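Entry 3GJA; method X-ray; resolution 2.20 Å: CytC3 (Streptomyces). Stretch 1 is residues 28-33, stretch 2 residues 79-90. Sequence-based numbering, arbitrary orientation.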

# COMPACT_ATOMS: atom_id res chain seq x y z
N PRO A 28 -6.05 13.74 4.97
CA PRO A 28 -6.86 12.64 4.43
C PRO A 28 -7.50 12.88 3.06
O PRO A 28 -7.76 14.02 2.68
CB PRO A 28 -7.92 12.44 5.51
CG PRO A 28 -8.10 13.82 6.06
CD PRO A 28 -6.69 14.33 6.16
N VAL A 29 -7.72 11.80 2.32
CA VAL A 29 -8.38 11.86 1.01
C VAL A 29 -9.46 10.79 1.08
O VAL A 29 -9.20 9.67 1.54
CB VAL A 29 -7.42 11.55 -0.17
CG1 VAL A 29 -6.40 12.67 -0.32
CG2 VAL A 29 -6.73 10.22 0.04
N LYS A 30 -10.66 11.14 0.64
CA LYS A 30 -11.78 10.22 0.70
C LYS A 30 -11.80 9.20 -0.42
O LYS A 30 -11.78 9.54 -1.60
CB LYS A 30 -13.10 10.99 0.72
CG LYS A 30 -14.32 10.09 0.89
CD LYS A 30 -15.54 10.89 1.32
CE LYS A 30 -15.94 11.93 0.30
NZ LYS A 30 -17.10 12.75 0.79
N ILE A 31 -11.84 7.93 -0.04
CA ILE A 31 -11.90 6.84 -1.00
C ILE A 31 -13.35 6.36 -1.04
O ILE A 31 -13.91 6.13 -2.10
CB ILE A 31 -10.99 5.68 -0.57
CG1 ILE A 31 -9.55 6.19 -0.37
CG2 ILE A 31 -11.06 4.55 -1.60
CD1 ILE A 31 -8.94 6.88 -1.58
N PHE A 32 -13.95 6.24 0.14
CA PHE A 32 -15.33 5.80 0.29
C PHE A 32 -15.97 6.56 1.45
O PHE A 32 -15.27 7.08 2.32
CB PHE A 32 -15.39 4.31 0.66
CG PHE A 32 -15.07 3.39 -0.47
CD1 PHE A 32 -15.88 3.35 -1.60
CD2 PHE A 32 -14.00 2.51 -0.38
CE1 PHE A 32 -15.61 2.45 -2.63
CE2 PHE A 32 -13.73 1.61 -1.40
CZ PHE A 32 -14.54 1.58 -2.53
N GLU A 33 -17.30 6.62 1.45
CA GLU A 33 -18.02 7.26 2.55
C GLU A 33 -17.89 6.28 3.72
O GLU A 33 -17.81 5.06 3.51
CB GLU A 33 -19.50 7.44 2.20
CG GLU A 33 -19.78 8.49 1.14
CD GLU A 33 -19.35 9.88 1.58
OE1 GLU A 33 -19.63 10.25 2.74
OE2 GLU A 33 -18.75 10.61 0.76
N GLU A 79 -11.09 -4.70 -6.28
CA GLU A 79 -11.70 -3.45 -6.68
C GLU A 79 -11.06 -2.26 -5.95
O GLU A 79 -10.84 -1.21 -6.54
CB GLU A 79 -13.20 -3.46 -6.39
CG GLU A 79 -13.89 -2.17 -6.78
CD GLU A 79 -15.30 -2.09 -6.27
OE1 GLU A 79 -15.80 -3.11 -5.73
OE2 GLU A 79 -15.92 -1.02 -6.41
N HIS A 80 -10.77 -2.45 -4.67
CA HIS A 80 -10.17 -1.37 -3.88
C HIS A 80 -8.90 -0.82 -4.51
O HIS A 80 -8.76 0.38 -4.66
CB HIS A 80 -9.86 -1.86 -2.45
CG HIS A 80 -9.64 -0.74 -1.47
ND1 HIS A 80 -10.68 -0.13 -0.80
CD2 HIS A 80 -8.51 -0.09 -1.10
CE1 HIS A 80 -10.19 0.85 -0.05
NE2 HIS A 80 -8.88 0.89 -0.22
N ILE A 81 -7.97 -1.70 -4.89
CA ILE A 81 -6.72 -1.22 -5.48
C ILE A 81 -6.89 -0.60 -6.87
O ILE A 81 -6.02 0.14 -7.34
CB ILE A 81 -5.63 -2.34 -5.51
CG1 ILE A 81 -6.09 -3.53 -6.36
CG2 ILE A 81 -5.34 -2.82 -4.09
CD1 ILE A 81 -5.60 -3.48 -7.80
N MET A 82 -8.04 -0.87 -7.51
CA MET A 82 -8.35 -0.34 -8.84
C MET A 82 -9.12 0.99 -8.78
O MET A 82 -9.26 1.68 -9.78
CB MET A 82 -9.20 -1.35 -9.62
CG MET A 82 -8.45 -2.60 -10.10
SD MET A 82 -7.08 -2.18 -11.21
CE MET A 82 -7.94 -1.95 -12.79
N ARG A 83 -9.62 1.33 -7.59
CA ARG A 83 -10.40 2.55 -7.41
C ARG A 83 -9.85 3.85 -8.00
O ARG A 83 -8.71 4.23 -7.74
CB ARG A 83 -10.69 2.74 -5.92
CG ARG A 83 -11.95 2.06 -5.47
CD ARG A 83 -13.14 2.87 -5.93
NE ARG A 83 -14.34 2.05 -6.06
CZ ARG A 83 -15.57 2.54 -6.14
NH1 ARG A 83 -15.76 3.86 -6.10
NH2 ARG A 83 -16.60 1.72 -6.25
N PRO A 84 -10.67 4.54 -8.81
CA PRO A 84 -10.28 5.80 -9.43
C PRO A 84 -9.85 6.80 -8.36
O PRO A 84 -8.91 7.58 -8.54
CB PRO A 84 -11.55 6.25 -10.15
CG PRO A 84 -12.18 4.94 -10.53
CD PRO A 84 -12.00 4.11 -9.29
N GLU A 85 -10.57 6.78 -7.23
CA GLU A 85 -10.28 7.67 -6.11
C GLU A 85 -8.85 7.46 -5.62
O GLU A 85 -8.25 8.35 -5.02
CB GLU A 85 -11.28 7.44 -4.98
CG GLU A 85 -12.71 7.78 -5.36
CD GLU A 85 -13.47 6.62 -6.00
OE1 GLU A 85 -12.84 5.74 -6.62
OE2 GLU A 85 -14.70 6.59 -5.88
N ILE A 86 -8.30 6.27 -5.86
CA ILE A 86 -6.93 6.00 -5.47
C ILE A 86 -5.99 6.18 -6.66
O ILE A 86 -5.06 6.98 -6.61
CB ILE A 86 -6.75 4.57 -4.92
CG1 ILE A 86 -7.42 4.45 -3.55
CG2 ILE A 86 -5.27 4.23 -4.79
CD1 ILE A 86 -7.33 3.05 -2.93
N VAL A 87 -6.27 5.43 -7.73
CA VAL A 87 -5.46 5.46 -8.94
C VAL A 87 -5.27 6.83 -9.59
O VAL A 87 -4.16 7.18 -9.99
CB VAL A 87 -6.03 4.47 -9.98
CG1 VAL A 87 -5.32 4.63 -11.31
CG2 VAL A 87 -5.87 3.05 -9.46
N ASP A 88 -6.34 7.62 -9.72
CA ASP A 88 -6.18 8.94 -10.32
C ASP A 88 -5.25 9.80 -9.47
O ASP A 88 -4.47 10.60 -10.00
CB ASP A 88 -7.52 9.66 -10.47
CG ASP A 88 -8.44 9.00 -11.48
OD1 ASP A 88 -7.95 8.20 -12.31
OD2 ASP A 88 -9.65 9.29 -11.44
N ARG A 89 -5.33 9.65 -8.15
CA ARG A 89 -4.49 10.45 -7.27
C ARG A 89 -3.04 9.99 -7.29
O ARG A 89 -2.13 10.82 -7.37
CB ARG A 89 -5.05 10.45 -5.84
CG ARG A 89 -6.24 11.40 -5.69
CD ARG A 89 -6.72 11.56 -4.26
NE ARG A 89 -7.96 10.84 -4.03
CZ ARG A 89 -9.10 11.40 -3.63
NH1 ARG A 89 -9.17 12.70 -3.39
NH2 ARG A 89 -10.17 10.65 -3.47
N VAL A 90 -2.81 8.69 -7.24
CA VAL A 90 -1.44 8.19 -7.28
C VAL A 90 -0.84 8.56 -8.63
O VAL A 90 0.32 9.00 -8.71
CB VAL A 90 -1.39 6.66 -7.12
CG1 VAL A 90 0.04 6.16 -7.30
CG2 VAL A 90 -1.90 6.26 -5.74

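The shortest approach between the two stretches, 2.7 Å from Lys-30 O to Arg-89 NH2, is not a hydrogen bond, because the angle is poor. No hydrogen bond crosses this contact at all. The Arg-89 guanidinium is instead anchored within its own helix, where NE donates to Glu-85 O at 2.7 Å. Val-29 lies over one face of that guanidinium, with its CB 3.8 Å from Arg-89 NH1.

Ile-31 has the largest area covered by the other stretch. Its CA-to-CB bond points sideways, but the m, m rotamer brings the end of the side chain nearer to the helix. Ile-31 CD1 reaches Ile-86 CG1 at 3.5 Å, an apolar contact, and lies 3.8 Å from Glu-85 O.

The Phe-32 ring touches both His-80 and Arg-83. Phe-32 CE2 is 3.6 Å from His-80 ND1, which sits at the edge of the phenyl ring. The two rings meet rim to rim, with planes at 46°, so they do not stack. Phe-32 CE1 lies over one face of the Arg-83 guanidinium, 3.5 Å from Arg-83 CZ. Salt bridges hold that group in place: Arg-83 NH2 to Glu-79 OE2 at 2.8 Å, and Arg-83 NH1 to Glu-85 OE2 at 2.9 Å. Its charge is thus paired within its own stretch, while a face remains available to Phe-32.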